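Clavulanic acid biosynthesis oligopeptide binding protein 2 (PDB 2WOL) probably binds oligopeptides as an extracellular solute-binding protein associated with clavulanic acid biosynthesis. Local coordinates at residues Pro466-Arg471 with Ala521-Leu526; Leu59-Asn64 with Tyr70-Gly75; His122-Val127 with Thr138-Leu143. All coordinates share one frame; numbering follows the deposited sequence.

Contact 1: Pro466-Arg471 with Ala521-Leu526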
ATOM      1  N   PRO A 466      -3.198  -9.319  -6.668  1.00  9.17           N
ATOM      2  CA  PRO A 466      -1.887  -9.865  -6.292  1.00  9.16           C
ATOM      3  C   PRO A 466      -1.965 -11.052  -5.328  1.00  9.20           C
ATOM      4  O   PRO A 466      -1.040 -11.861  -5.274  1.00  9.50           O
ATOM      5  CB  PRO A 466      -1.194  -8.673  -5.622  1.00  9.19           C
ATOM      6  CG  PRO A 466      -1.870  -7.475  -6.215  1.00  9.30           C
ATOM      7  CD  PRO A 466      -3.306  -7.898  -6.293  1.00  9.30           C
ATOM      8  N   LEU A 467      -3.069 -11.150  -4.594  1.00  8.95           N
ATOM      9  CA  LEU A 467      -3.256 -12.209  -3.607  1.00  9.06           C
ATOM     10  C   LEU A 467      -3.794 -13.515  -4.183  1.00  9.20           C
ATOM     11  O   LEU A 467      -3.530 -14.578  -3.620  1.00  9.12           O
ATOM     12  CB  LEU A 467      -4.197 -11.745  -2.490  1.00  8.87           C
ATOM     13  CG  LEU A 467      -3.788 -10.559  -1.617  1.00  9.39           C
ATOM     14  CD1 LEU A 467      -4.848 -10.339  -0.543  1.00  9.71           C
ATOM     15  CD2 LEU A 467      -2.405 -10.762  -0.979  1.00 10.15           C
ATOM     16  N   VAL A 468      -4.556 -13.442  -5.278  1.00  9.58           N
ATOM     17  CA  VAL A 468      -5.323 -14.614  -5.738  1.00 10.01           C
ATOM     18  C   VAL A 468      -5.295 -14.900  -7.241  1.00 10.33           C
ATOM     19  O   VAL A 468      -5.713 -15.980  -7.672  1.00 10.53           O
ATOM     20  CB  VAL A 468      -6.813 -14.544  -5.284  1.00 10.01           C
ATOM     21  CG1 VAL A 468      -6.918 -14.405  -3.758  1.00 10.87           C
ATOM     22  CG2 VAL A 468      -7.570 -13.417  -5.999  1.00 10.20           C
ATOM     23  N   ASP A 469      -4.832 -13.934  -8.033  1.00 10.67           N
ATOM     24  CA  ASP A 469      -4.831 -14.069  -9.490  1.00 11.38           C
ATOM     25  C   ASP A 469      -3.682 -14.981  -9.911  1.00 11.82           C
ATOM     26  O   ASP A 469      -2.527 -14.724  -9.583  1.00 11.77           O
ATOM     27  CB  ASP A 469      -4.725 -12.681 -10.143  1.00 11.42           C
ATOM     28  CG  ASP A 469      -4.903 -12.711 -11.652  1.00 11.42           C
ATOM     29  OD1 ASP A 469      -4.318 -13.588 -12.325  1.00 12.02           O
ATOM     30  OD2 ASP A 469      -5.612 -11.823 -12.164  1.00 11.74           O
ATOM     31  N   GLY A 470      -4.017 -16.049 -10.635  1.00 12.34           N
ATOM     32  CA  GLY A 470      -3.034 -17.039 -11.084  1.00 13.36           C
ATOM     33  C   GLY A 470      -1.912 -16.467 -11.930  1.00 14.02           C
ATOM     34  O   GLY A 470      -0.787 -16.969 -11.901  1.00 14.56           O
ATOM     35  N   ARG A 471      -2.224 -15.415 -12.685  1.00 14.28           N
ATOM     36  CA  ARG A 471      -1.240 -14.737 -13.530  1.00 14.69           C
ATOM     37  C   ARG A 471      -0.265 -13.886 -12.707  1.00 14.63           C
ATOM     38  O   ARG A 471       0.736 -13.401 -13.238  1.00 14.87           O
ATOM     39  CB  ARG A 471      -1.947 -13.863 -14.577  1.00 14.69           C
ATOM     40  CG  ARG A 471      -2.638 -14.620 -15.721  1.00 15.87           C
ATOM     41  CD  ARG A 471      -4.055 -15.108 -15.380  1.00 17.09           C
ATOM     42  NE  ARG A 471      -4.914 -14.067 -14.809  1.00 17.44           N
ATOM     43  CZ  ARG A 471      -5.804 -13.345 -15.488  1.00 17.26           C
ATOM     44  NH1 ARG A 471      -5.984 -13.529 -16.794  1.00 17.84           N
ATOM     45  NH2 ARG A 471      -6.527 -12.433 -14.854  1.00 15.76           N
ATOM     46  N   ALA A 521     -10.898 -21.458   0.600  1.00  7.73           N
ATOM     47  CA  ALA A 521     -10.403 -21.489   1.986  1.00  7.27           C
ATOM     48  C   ALA A 521      -8.871 -21.376   2.118  1.00  7.23           C
ATOM     49  O   ALA A 521      -8.296 -21.734   3.148  1.00  7.03           O
ATOM     50  CB  ALA A 521     -10.946 -22.722   2.740  1.00  7.51           C
ATOM     51  N   VAL A 522      -8.224 -20.857   1.076  1.00  6.69           N
ATOM     52  CA  VAL A 522      -6.766 -20.700   1.077  1.00  6.80           C
ATOM     53  C   VAL A 522      -6.281 -19.491   1.884  1.00  6.95           C
ATOM     54  O   VAL A 522      -5.120 -19.443   2.282  1.00  7.20           O
ATOM     55  CB  VAL A 522      -6.172 -20.660  -0.354  1.00  6.63           C
ATOM     56  CG1 VAL A 522      -6.279 -22.032  -1.019  1.00  6.23           C
ATOM     57  CG2 VAL A 522      -6.853 -19.593  -1.206  1.00  7.24           C
ATOM     58  N   LEU A 523      -7.172 -18.531   2.132  1.00  6.92           N
ATOM     59  CA  LEU A 523      -6.834 -17.355   2.936  1.00  7.22           C
ATOM     60  C   LEU A 523      -7.737 -17.265   4.158  1.00  7.26           C
ATOM     61  O   LEU A 523      -8.964 -17.279   4.028  1.00  7.15           O
ATOM     62  CB  LEU A 523      -6.947 -16.067   2.109  1.00  7.26           C
ATOM     63  CG  LEU A 523      -6.099 -15.954   0.833  1.00  8.33           C
ATOM     64  CD1 LEU A 523      -6.325 -14.612   0.154  1.00  9.81           C
ATOM     65  CD2 LEU A 523      -4.620 -16.159   1.129  1.00  9.06           C
ATOM     66  N   LEU A 524      -7.114 -17.181   5.331  1.00  7.15           N
ATOM     67  CA  LEU A 524      -7.813 -16.989   6.597  1.00  7.62           C
ATOM     68  C   LEU A 524      -7.629 -15.540   7.049  1.00  7.31           C
ATOM     69  O   LEU A 524      -6.554 -15.169   7.527  1.00  6.91           O
ATOM     70  CB  LEU A 524      -7.281 -17.958   7.661  1.00  7.43           C
ATOM     71  CG  LEU A 524      -7.651 -17.736   9.135  1.00  7.85           C
ATOM     72  CD1 LEU A 524      -9.167 -17.724   9.367  1.00  7.98           C
ATOM     73  CD2 LEU A 524      -6.994 -18.795  10.004  1.00  8.52           C
ATOM     74  N   PRO A 525      -8.679 -14.715   6.890  1.00  7.43           N
ATOM     75  CA  PRO A 525      -8.616 -13.315   7.300  1.00  7.63           C
ATOM     76  C   PRO A 525      -8.607 -13.220   8.816  1.00  7.66           C
ATOM     77  O   PRO A 525      -9.354 -13.939   9.481  1.00  7.53           O
ATOM     78  CB  PRO A 525      -9.915 -12.709   6.747  1.00  8.17           C
ATOM     79  CG  PRO A 525     -10.588 -13.770   5.964  1.00  8.61           C
ATOM     80  CD  PRO A 525      -9.992 -15.078   6.331  1.00  7.45           C
ATOM     81  N   LEU A 526      -7.762 -12.347   9.354  1.00  7.83           N
ATOM     82  CA  LEU A 526      -7.707 -12.140  10.803  1.00  8.19           C
ATOM     83  C   LEU A 526      -8.269 -10.778  11.189  1.00  8.46           C
ATOM     84  O   LEU A 526      -9.357 -10.688  11.764  1.00  8.66           O
ATOM     85  CB  LEU A 526      -6.281 -12.323  11.336  1.00  8.42           C
ATOM     86  CG  LEU A 526      -5.626 -13.684  11.068  1.00  9.24           C
ATOM     87  CD1 LEU A 526      -4.214 -13.717  11.625  1.00 10.45           C
ATOM     88  CD2 LEU A 526      -6.454 -14.819  11.655  1.00 10.34           C
TER
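This is a small, wholly apolar contact of a helix against the first residue of a strand. L467 and V468, towards the C-terminal part of helix 460-468, meet L523, where strand 523-534 begins. Three buried side chains take part, and only about 96 Å² is buried between the two segments. L523 supplies a single methyl group: its CD1 lies 4.0 Å from CG1 of V468 and 4.4 Å from CB of L467. The nearest pair of CA atoms, those of L467 and L523, is 9.1 Å apart, which leaves side chains alone to bridge the gap. The V468 torsion (chi1 -56°) sets CG1 anti to the carbonyl carbon and brings that methyl to L523, while CG2 turns elsewhere. The V468 and L523 side chains cross obliquely.

Strand 523-534 belongs to the mixed sheet of a lobe of the solute-binding protein fold, and L523 enters it directly after helix 503-520 and a short turn. On the neighbouring strand 303-309, F306 packs against both L467 and L523, so F306, L467 and L523 form one apolar cluster between helix and sheet.

Beyond V468 the chain is held by polar bonds of its own. D469 forms an Asx turn, its OD1 accepting from the backbone N of R471 at 2.8 Å. The same OD1 takes NE of R471 at 2.6 Å on its syn lone pair, in the guanidinium plane, and OD2 takes NH2 at 2.9 Å. This side-on, two-nitrogen grip fixes the rotation of the guanidinium, whose NH2 also forms a salt bridge with D495.

Contact 2: Leu59-Asn64 with Tyr70-Gly75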
ATOM      1  N   LEU A  59       5.558  11.178   0.560  1.00  8.29           N
ATOM      2  CA  LEU A  59       6.525  12.267   0.434  1.00  8.58           C
ATOM      3  C   LEU A  59       6.654  12.757  -1.011  1.00  8.29           C
ATOM      4  O   LEU A  59       6.891  13.942  -1.255  1.00  8.57           O
ATOM      5  CB  LEU A  59       7.888  11.817   0.961  1.00  8.91           C
ATOM      6  CG  LEU A  59       9.034  12.826   0.973  1.00 10.68           C
ATOM      7  CD1 LEU A  59       8.780  13.941   1.978  1.00 11.91           C
ATOM      8  CD2 LEU A  59      10.325  12.102   1.282  1.00 12.16           C
ATOM      9  N   GLN A  60       6.506  11.841  -1.964  1.00  7.73           N
ATOM     10  CA  GLN A  60       6.580  12.194  -3.380  1.00  7.42           C
ATOM     11  C   GLN A  60       5.500  13.183  -3.822  1.00  7.23           C
ATOM     12  O   GLN A  60       5.657  13.865  -4.835  1.00  7.11           O
ATOM     13  CB  GLN A  60       6.574  10.936  -4.258  1.00  7.13           C
ATOM     14  CG  GLN A  60       7.955  10.289  -4.378  1.00  7.36           C
ATOM     15  CD  GLN A  60       8.944  11.120  -5.181  1.00  8.19           C
ATOM     16  OE1 GLN A  60       8.569  12.071  -5.871  1.00  9.39           O
ATOM     17  NE2 GLN A  60      10.215  10.754  -5.098  1.00  8.11           N
ATOM     18  N   ARG A  61       4.416  13.277  -3.057  1.00  7.04           N
ATOM     19  CA  ARG A  61       3.377  14.264  -3.355  1.00  7.16           C
ATOM     20  C   ARG A  61       3.904  15.702  -3.212  1.00  7.41           C
ATOM     21  O   ARG A  61       3.344  16.629  -3.789  1.00  8.17           O
ATOM     22  CB  ARG A  61       2.127  14.027  -2.498  1.00  7.30           C
ATOM     23  CG  ARG A  61       1.290  12.852  -2.988  1.00  7.22           C
ATOM     24  CD  ARG A  61       0.272  12.370  -1.959  1.00  5.86           C
ATOM     25  NE  ARG A  61      -0.789  13.335  -1.643  1.00  7.42           N
ATOM     26  CZ  ARG A  61      -1.836  13.609  -2.423  1.00  7.92           C
ATOM     27  NH1 ARG A  61      -1.970  13.046  -3.621  1.00  7.85           N
ATOM     28  NH2 ARG A  61      -2.750  14.476  -2.007  1.00  8.71           N
ATOM     29  N   LEU A  62       4.984  15.877  -2.454  1.00  7.41           N
ATOM     30  CA  LEU A  62       5.642  17.187  -2.333  1.00  7.80           C
ATOM     31  C   LEU A  62       6.663  17.447  -3.435  1.00  8.14           C
ATOM     32  O   LEU A  62       6.926  18.601  -3.789  1.00  8.26           O
ATOM     33  CB  LEU A  62       6.358  17.312  -0.985  1.00  7.78           C
ATOM     34  CG  LEU A  62       5.521  17.442   0.289  1.00  8.04           C
ATOM     35  CD1 LEU A  62       5.097  16.075   0.818  1.00  8.52           C
ATOM     36  CD2 LEU A  62       6.314  18.185   1.349  1.00  8.57           C
ATOM     37  N   LEU A  63       7.249  16.368  -3.954  1.00  8.63           N
ATOM     38  CA  LEU A  63       8.409  16.449  -4.847  1.00  9.29           C
ATOM     39  C   LEU A  63       8.078  16.374  -6.331  1.00  9.64           C
ATOM     40  O   LEU A  63       8.741  17.014  -7.148  1.00 10.23           O
ATOM     41  CB  LEU A  63       9.410  15.344  -4.498  1.00  9.26           C
ATOM     42  CG  LEU A  63      10.115  15.431  -3.145  1.00  9.75           C
ATOM     43  CD1 LEU A  63      10.842  14.126  -2.865  1.00 11.29           C
ATOM     44  CD2 LEU A  63      11.076  16.609  -3.112  1.00 10.85           C
ATOM     45  N   ASN A  64       7.083  15.575  -6.690  1.00  9.99           N
ATOM     46  CA  ASN A  64       6.791  15.347  -8.097  1.00 10.13           C
ATOM     47  C   ASN A  64       5.313  15.270  -8.387  1.00 10.30           C
ATOM     48  O   ASN A  64       4.563  14.601  -7.674  1.00 11.55           O
ATOM     49  CB  ASN A  64       7.489  14.082  -8.597  1.00 10.05           C
ATOM     50  CG  ASN A  64       8.986  14.267  -8.748  1.00  9.76           C
ATOM     51  OD1 ASN A  64       9.446  15.022  -9.609  1.00  9.70           O
ATOM     52  ND2 ASN A  64       9.755  13.590  -7.901  1.00  9.52           N
ATOM     53  N   TYR A  70      -4.119  11.591  -6.204  1.00  9.17           N
ATOM     54  CA  TYR A  70      -5.189  11.509  -5.216  1.00  9.05           C
ATOM     55  C   TYR A  70      -5.478  12.911  -4.687  1.00  9.31           C
ATOM     56  O   TYR A  70      -4.556  13.644  -4.330  1.00  9.25           O
ATOM     57  CB  TYR A  70      -4.864  10.481  -4.122  1.00  9.01           C
ATOM     58  CG  TYR A  70      -4.712   9.113  -4.742  1.00  8.53           C
ATOM     59  CD1 TYR A  70      -3.451   8.607  -5.055  1.00  8.49           C
ATOM     60  CD2 TYR A  70      -5.833   8.357  -5.088  1.00  7.89           C
ATOM     61  CE1 TYR A  70      -3.307   7.369  -5.667  1.00  9.24           C
ATOM     62  CE2 TYR A  70      -5.703   7.115  -5.707  1.00  8.03           C
ATOM     63  CZ  TYR A  70      -4.431   6.632  -5.996  1.00  8.78           C
ATOM     64  OH  TYR A  70      -4.277   5.411  -6.615  1.00  9.47           O
ATOM     65  N   PRO A  71      -6.758  13.306  -4.689  1.00 10.01           N
ATOM     66  CA  PRO A  71      -7.082  14.678  -4.318  1.00 10.51           C
ATOM     67  C   PRO A  71      -6.839  14.944  -2.838  1.00 10.61           C
ATOM     68  O   PRO A  71      -6.710  14.004  -2.039  1.00 10.84           O
ATOM     69  CB  PRO A  71      -8.569  14.800  -4.670  1.00 10.91           C
ATOM     70  CG  PRO A  71      -9.091  13.424  -4.633  1.00 11.15           C
ATOM     71  CD  PRO A  71      -7.955  12.521  -5.043  1.00  9.91           C
ATOM     72  N   THR A  72      -6.749  16.223  -2.493  1.00 10.66           N
ATOM     73  CA  THR A  72      -6.550  16.637  -1.110  1.00 11.28           C
ATOM     74  C   THR A  72      -7.914  16.650  -0.419  1.00 11.59           C
ATOM     75  O   THR A  72      -8.597  17.673  -0.358  1.00 11.99           O
ATOM     76  CB  THR A  72      -5.823  17.996  -1.047  1.00 11.31           C
ATOM     77  OG1 THR A  72      -4.601  17.898  -1.792  1.00 12.59           O
ATOM     78  CG2 THR A  72      -5.496  18.397   0.389  1.00 11.72           C
ATOM     79  N   ASP A  73      -8.308  15.479   0.077  1.00 11.81           N
ATOM     80  CA  ASP A  73      -9.669  15.243   0.544  1.00 12.27           C
ATOM     81  C   ASP A  73      -9.668  14.098   1.554  1.00 12.45           C
ATOM     82  O   ASP A  73      -9.233  12.994   1.228  1.00 12.21           O
ATOM     83  CB  ASP A  73     -10.558  14.888  -0.657  1.00 12.71           C
ATOM     84  CG  ASP A  73     -12.057  14.965  -0.354  1.00 14.22           C
ATOM     85  OD1 ASP A  73     -12.474  14.855   0.822  1.00 16.56           O
ATOM     86  OD2 ASP A  73     -12.828  15.125  -1.324  1.00 17.51           O
ATOM     87  N   PRO A  74     -10.144  14.363   2.787  1.00 12.61           N
ATOM     88  CA  PRO A  74     -10.268  13.312   3.801  1.00 12.75           C
ATOM     89  C   PRO A  74     -11.401  12.317   3.543  1.00 12.71           C
ATOM     90  O   PRO A  74     -11.416  11.240   4.146  1.00 12.88           O
ATOM     91  CB  PRO A  74     -10.552  14.098   5.085  1.00 12.67           C
ATOM     92  CG  PRO A  74     -11.175  15.353   4.633  1.00 13.43           C
ATOM     93  CD  PRO A  74     -10.543  15.682   3.316  1.00 12.77           C
ATOM     94  N   GLY A  75     -12.334  12.679   2.666  1.00 12.89           N
ATOM     95  CA  GLY A  75     -13.493  11.836   2.372  1.00 13.29           C
ATOM     96  C   GLY A  75     -13.258  10.790   1.294  1.00 13.61           C
ATOM     97  O   GLY A  75     -12.153  10.689   0.757  1.00 13.35           O
TER
HETATM   98  O   HOH W   1      -1.033  11.227  -5.631  1.00 10.09           O
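R61 reaches from helix 54-63 to the backbone of Y70, and the close part of the contact is concentrated on one carbonyl oxygen. NH1 of R61 donates to O of Y70 at 2.7 Å with an N-H...O angle of 149°. The donor lies in the carbonyl plane on a lone pair, and the oxygen sits at the edge of the guanidinium near its plane. NH2 of R61 adds a weak bond to O of Y70 at 3.1 Å. The arginine chain bends at chi3 (66°), which turns the guanidinium edge to that carbonyl. One water accepts from NH1 of R61 at 2.9 Å and from N of Y70 at 3.2 Å, closing a second path beside the direct bond. D552 takes NE of R61 in a salt bridge, fixing the rotation of the group further. In this solute-binding protein fold the bonds tie helix 54-63 to the loop that follows strand 68-69.

Towards P71 and T72 the fit slackens: NH2 of R61 is 3.9 Å from OG1 of T72, which hydrogen-bonds instead to O of I241. Here the loop is partly exposed, with an inverse gamma turn centred on T72 and an Asx turn from D73 to G75.

Contact 3: His122-Val127 with Thr138-Leu143; sequences HAVQRV and TYLIPL
V127 and V124 on helix 117-127 pack against L140 and I141 of helix 140-144 and against T138 just ahead of it, two helices joined by a loop without regular structure. Both lie, in sequence, between strands 98-102 and 164-166 of a four-stranded antiparallel sheet, in a region consistent with the extra domain of the larger oligopeptide-binding proteins. The backbones come close, 6.5 Å between CA of V127 and CA of T138, and about 215 Å² is buried between the segments.

I141 can be followed outward. CB of I141 is still 5.4 Å from CG1 of V127, and chi1 (-64°) sets CG1 anti to the carbonyl carbon, on the side of helix 117-127. CG1 of I141 then meets CG1 of V127 at 4.0 Å. The chain continues fully extended (chi2 179°), carrying CD1 of I141 on, 4.2 Å from CG1 of V127 and towards that residue's carbonyl. The V127 methyl involved is CG1, anti to the backbone N, and it has a second neighbour in CA of T138 at 4.1 Å. L140 meets V124, about one turn before V127 on helix 117-127: its CD1 rests on the two methyls of V124, 4.1 Å from CG1 and 4.2 Å from CG2, with the side chains crossing at about a right angle. F183 and L186 of helix 183-186 also pack on L140, while Q130 NE2 hydrogen-bonds to O of V127. That carbonyl oxygen is the atom reached by the tip of the isoleucine, CD1 of I141 lying 3.6 Å from O of V127.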
ATOM      1  N   HIS A 122       8.897   8.883 -21.049  1.00  8.45           N
ATOM      2  CA  HIS A 122      10.223   8.480 -20.597  1.00  7.74           C
ATOM      3  C   HIS A 122      10.183   7.841 -19.207  1.00  7.77           C
ATOM      4  O   HIS A 122      10.826   6.815 -18.980  1.00  7.40           O
ATOM      5  CB  HIS A 122      11.232   9.631 -20.631  1.00  7.99           C
ATOM      6  CG  HIS A 122      12.619   9.198 -20.276  1.00  8.23           C
ATOM      7  ND1 HIS A 122      13.385   8.415 -21.114  1.00  9.63           N
ATOM      8  CD2 HIS A 122      13.359   9.395 -19.160  1.00  8.24           C
ATOM      9  CE1 HIS A 122      14.545   8.163 -20.534  1.00  9.54           C
ATOM     10  NE2 HIS A 122      14.554   8.744 -19.348  1.00  9.08           N
ATOM     11  N   ALA A 123       9.419   8.440 -18.298  1.00  7.51           N
ATOM     12  CA  ALA A 123       9.242   7.893 -16.953  1.00  7.61           C
ATOM     13  C   ALA A 123       8.687   6.469 -16.992  1.00  7.54           C
ATOM     14  O   ALA A 123       9.199   5.576 -16.307  1.00  7.74           O
ATOM     15  CB  ALA A 123       8.334   8.793 -16.138  1.00  7.54           C
ATOM     16  N   VAL A 124       7.653   6.262 -17.802  1.00  7.85           N
ATOM     17  CA  VAL A 124       7.043   4.945 -17.951  1.00  8.30           C
ATOM     18  C   VAL A 124       8.037   3.957 -18.583  1.00  8.55           C
ATOM     19  O   VAL A 124       8.136   2.803 -18.161  1.00  8.63           O
ATOM     20  CB  VAL A 124       5.720   5.032 -18.753  1.00  8.61           C
ATOM     21  CG1 VAL A 124       5.176   3.654 -19.062  1.00  9.05           C
ATOM     22  CG2 VAL A 124       4.689   5.848 -17.970  1.00  8.51           C
ATOM     23  N   GLN A 125       8.784   4.428 -19.577  1.00  8.49           N
ATOM     24  CA  GLN A 125       9.811   3.607 -20.216  1.00  8.88           C
ATOM     25  C   GLN A 125      10.899   3.176 -19.236  1.00  8.84           C
ATOM     26  O   GLN A 125      11.352   2.030 -19.285  1.00  8.70           O
ATOM     27  CB  GLN A 125      10.416   4.343 -21.411  1.00  9.08           C
ATOM     28  CG  GLN A 125       9.482   4.371 -22.604  1.00  8.92           C
ATOM     29  CD  GLN A 125       9.984   5.196 -23.776  1.00  9.33           C
ATOM     30  OE1 GLN A 125       9.388   5.157 -24.848  1.00 11.79           O
ATOM     31  NE2 GLN A 125      11.051   5.966 -23.572  1.00 11.10           N
ATOM     32  N   ARG A 126      11.303   4.086 -18.345  1.00  9.12           N
ATOM     33  CA  ARG A 126      12.312   3.803 -17.317  1.00  9.22           C
ATOM     34  C   ARG A 126      11.984   2.574 -16.474  1.00  9.04           C
ATOM     35  O   ARG A 126      12.879   1.815 -16.098  1.00  9.51           O
ATOM     36  CB  ARG A 126      12.492   5.007 -16.386  1.00  9.65           C
ATOM     37  CG  ARG A 126      13.191   6.185 -17.011  1.00 10.11           C
ATOM     38  CD  ARG A 126      13.236   7.349 -16.044  1.00  8.96           C
ATOM     39  NE  ARG A 126      14.442   7.342 -15.217  1.00  8.62           N
ATOM     40  CZ  ARG A 126      14.469   7.215 -13.890  1.00  8.09           C
ATOM     41  NH1 ARG A 126      13.348   7.065 -13.190  1.00  7.29           N
ATOM     42  NH2 ARG A 126      15.632   7.230 -13.261  1.00  7.82           N
ATOM     43  N   VAL A 127      10.703   2.398 -16.161  1.00  8.84           N
ATOM     44  CA  VAL A 127      10.246   1.255 -15.366  1.00  9.18           C
ATOM     45  C   VAL A 127      10.695  -0.079 -15.981  1.00  9.15           C
ATOM     46  O   VAL A 127      10.974  -1.045 -15.263  1.00  8.94           O
ATOM     47  CB  VAL A 127       8.709   1.293 -15.173  1.00  9.13           C
ATOM     48  CG1 VAL A 127       8.201   0.038 -14.462  1.00  9.68           C
ATOM     49  CG2 VAL A 127       8.300   2.551 -14.408  1.00  9.86           C
ATOM     50  N   THR A 138       5.872  -2.360 -10.924  1.00  9.37           N
ATOM     51  CA  THR A 138       6.069  -2.744 -12.323  1.00  9.44           C
ATOM     52  C   THR A 138       4.762  -3.143 -13.010  1.00  9.44           C
ATOM     53  O   THR A 138       4.772  -3.834 -14.037  1.00  9.42           O
ATOM     54  CB  THR A 138       7.089  -3.895 -12.456  1.00  9.73           C
ATOM     55  OG1 THR A 138       6.653  -5.008 -11.667  1.00  9.92           O
ATOM     56  CG2 THR A 138       8.477  -3.447 -11.997  1.00  9.89           C
ATOM     57  N   TYR A 139       3.637  -2.699 -12.452  1.00  9.28           N
ATOM     58  CA  TYR A 139       2.324  -2.923 -13.067  1.00  9.53           C
ATOM     59  C   TYR A 139       2.261  -2.508 -14.538  1.00  9.61           C
ATOM     60  O   TYR A 139       1.549  -3.121 -15.333  1.00 10.01           O
ATOM     61  CB  TYR A 139       1.241  -2.173 -12.291  1.00  9.65           C
ATOM     62  CG  TYR A 139       1.061  -2.682 -10.884  1.00  9.74           C
ATOM     63  CD1 TYR A 139       1.683  -2.051  -9.810  1.00 10.31           C
ATOM     64  CD2 TYR A 139       0.275  -3.804 -10.632  1.00  9.58           C
ATOM     65  CE1 TYR A 139       1.524  -2.524  -8.514  1.00 10.08           C
ATOM     66  CE2 TYR A 139       0.105  -4.288  -9.344  1.00  9.61           C
ATOM     67  CZ  TYR A 139       0.731  -3.646  -8.290  1.00 10.14           C
ATOM     68  OH  TYR A 139       0.568  -4.124  -7.011  1.00 11.00           O
ATOM     69  N   LEU A 140       3.004  -1.465 -14.893  1.00  9.48           N
ATOM     70  CA  LEU A 140       2.967  -0.936 -16.256  1.00  9.68           C
ATOM     71  C   LEU A 140       3.571  -1.867 -17.308  1.00  9.72           C
ATOM     72  O   LEU A 140       3.190  -1.808 -18.478  1.00  9.93           O
ATOM     73  CB  LEU A 140       3.641   0.436 -16.308  1.00  9.86           C
ATOM     74  CG  LEU A 140       2.854   1.553 -15.617  1.00  9.87           C
ATOM     75  CD1 LEU A 140       3.749   2.750 -15.327  1.00 10.05           C
ATOM     76  CD2 LEU A 140       1.637   1.962 -16.440  1.00 10.70           C
ATOM     77  N   ILE A 141       4.500  -2.725 -16.895  1.00  9.67           N
ATOM     78  CA  ILE A 141       5.242  -3.563 -17.841  1.00  9.77           C
ATOM     79  C   ILE A 141       4.338  -4.528 -18.633  1.00 10.26           C
ATOM     80  O   ILE A 141       4.309  -4.454 -19.858  1.00 10.62           O
ATOM     81  CB  ILE A 141       6.462  -4.274 -17.176  1.00  9.34           C
ATOM     82  CG1 ILE A 141       7.491  -3.228 -16.713  1.00  9.18           C
ATOM     83  CG2 ILE A 141       7.099  -5.277 -18.139  1.00  9.38           C
ATOM     84  CD1 ILE A 141       8.727  -3.799 -16.010  1.00  9.46           C
ATOM     85  N   PRO A 142       3.583  -5.420 -17.954  1.00 10.61           N
ATOM     86  CA  PRO A 142       2.705  -6.290 -18.758  1.00 10.79           C
ATOM     87  C   PRO A 142       1.617  -5.549 -19.543  1.00 10.88           C
ATOM     88  O   PRO A 142       1.162  -6.041 -20.581  1.00 11.41           O
ATOM     89  CB  PRO A 142       2.071  -7.224 -17.720  1.00 10.74           C
ATOM     90  CG  PRO A 142       2.260  -6.549 -16.410  1.00 11.23           C
ATOM     91  CD  PRO A 142       3.498  -5.727 -16.512  1.00 10.73           C
ATOM     92  N   LEU A 143       1.208  -4.381 -19.056  1.00 10.92           N
ATOM     93  CA  LEU A 143       0.169  -3.601 -19.725  1.00 11.20           C
ATOM     94  C   LEU A 143       0.656  -2.914 -20.998  1.00 11.33           C
ATOM     95  O   LEU A 143      -0.150  -2.572 -21.864  1.00 11.54           O
ATOM     96  CB  LEU A 143      -0.436  -2.569 -18.768  1.00 11.15           C
ATOM     97  CG  LEU A 143      -1.328  -3.109 -17.649  1.00 11.28           C
ATOM     98  CD1 LEU A 143      -1.667  -1.989 -16.685  1.00 11.24           C
ATOM     99  CD2 LEU A 143      -2.597  -3.748 -18.206  1.00 11.77           C
TER

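In the fold
Contacts 1 and 3 are joined directly: CG of P466 packs on OH of Y139 at 4.2 Å, although their centres lie 26 Å apart. The chain just ahead of helix 460-468 also holds Y139: D456 hydrogen-bonds to its OH and F457 meets its ring edge-to-face. The next residue, P458, touches Y70, so this short stretch reaches contacts 2 and 3, and the helix itself leads on to contact 1. Contact 2 stays apart, its nearest atoms about 13 Å from contact 1 and about 9 Å from contact 3, and it lies across the chain's centre from contact 1. Bound glycerol approaches the side chains of Y70 (about 4 Å) and T138 (about 3 Å), probably from the crystallisation liquor.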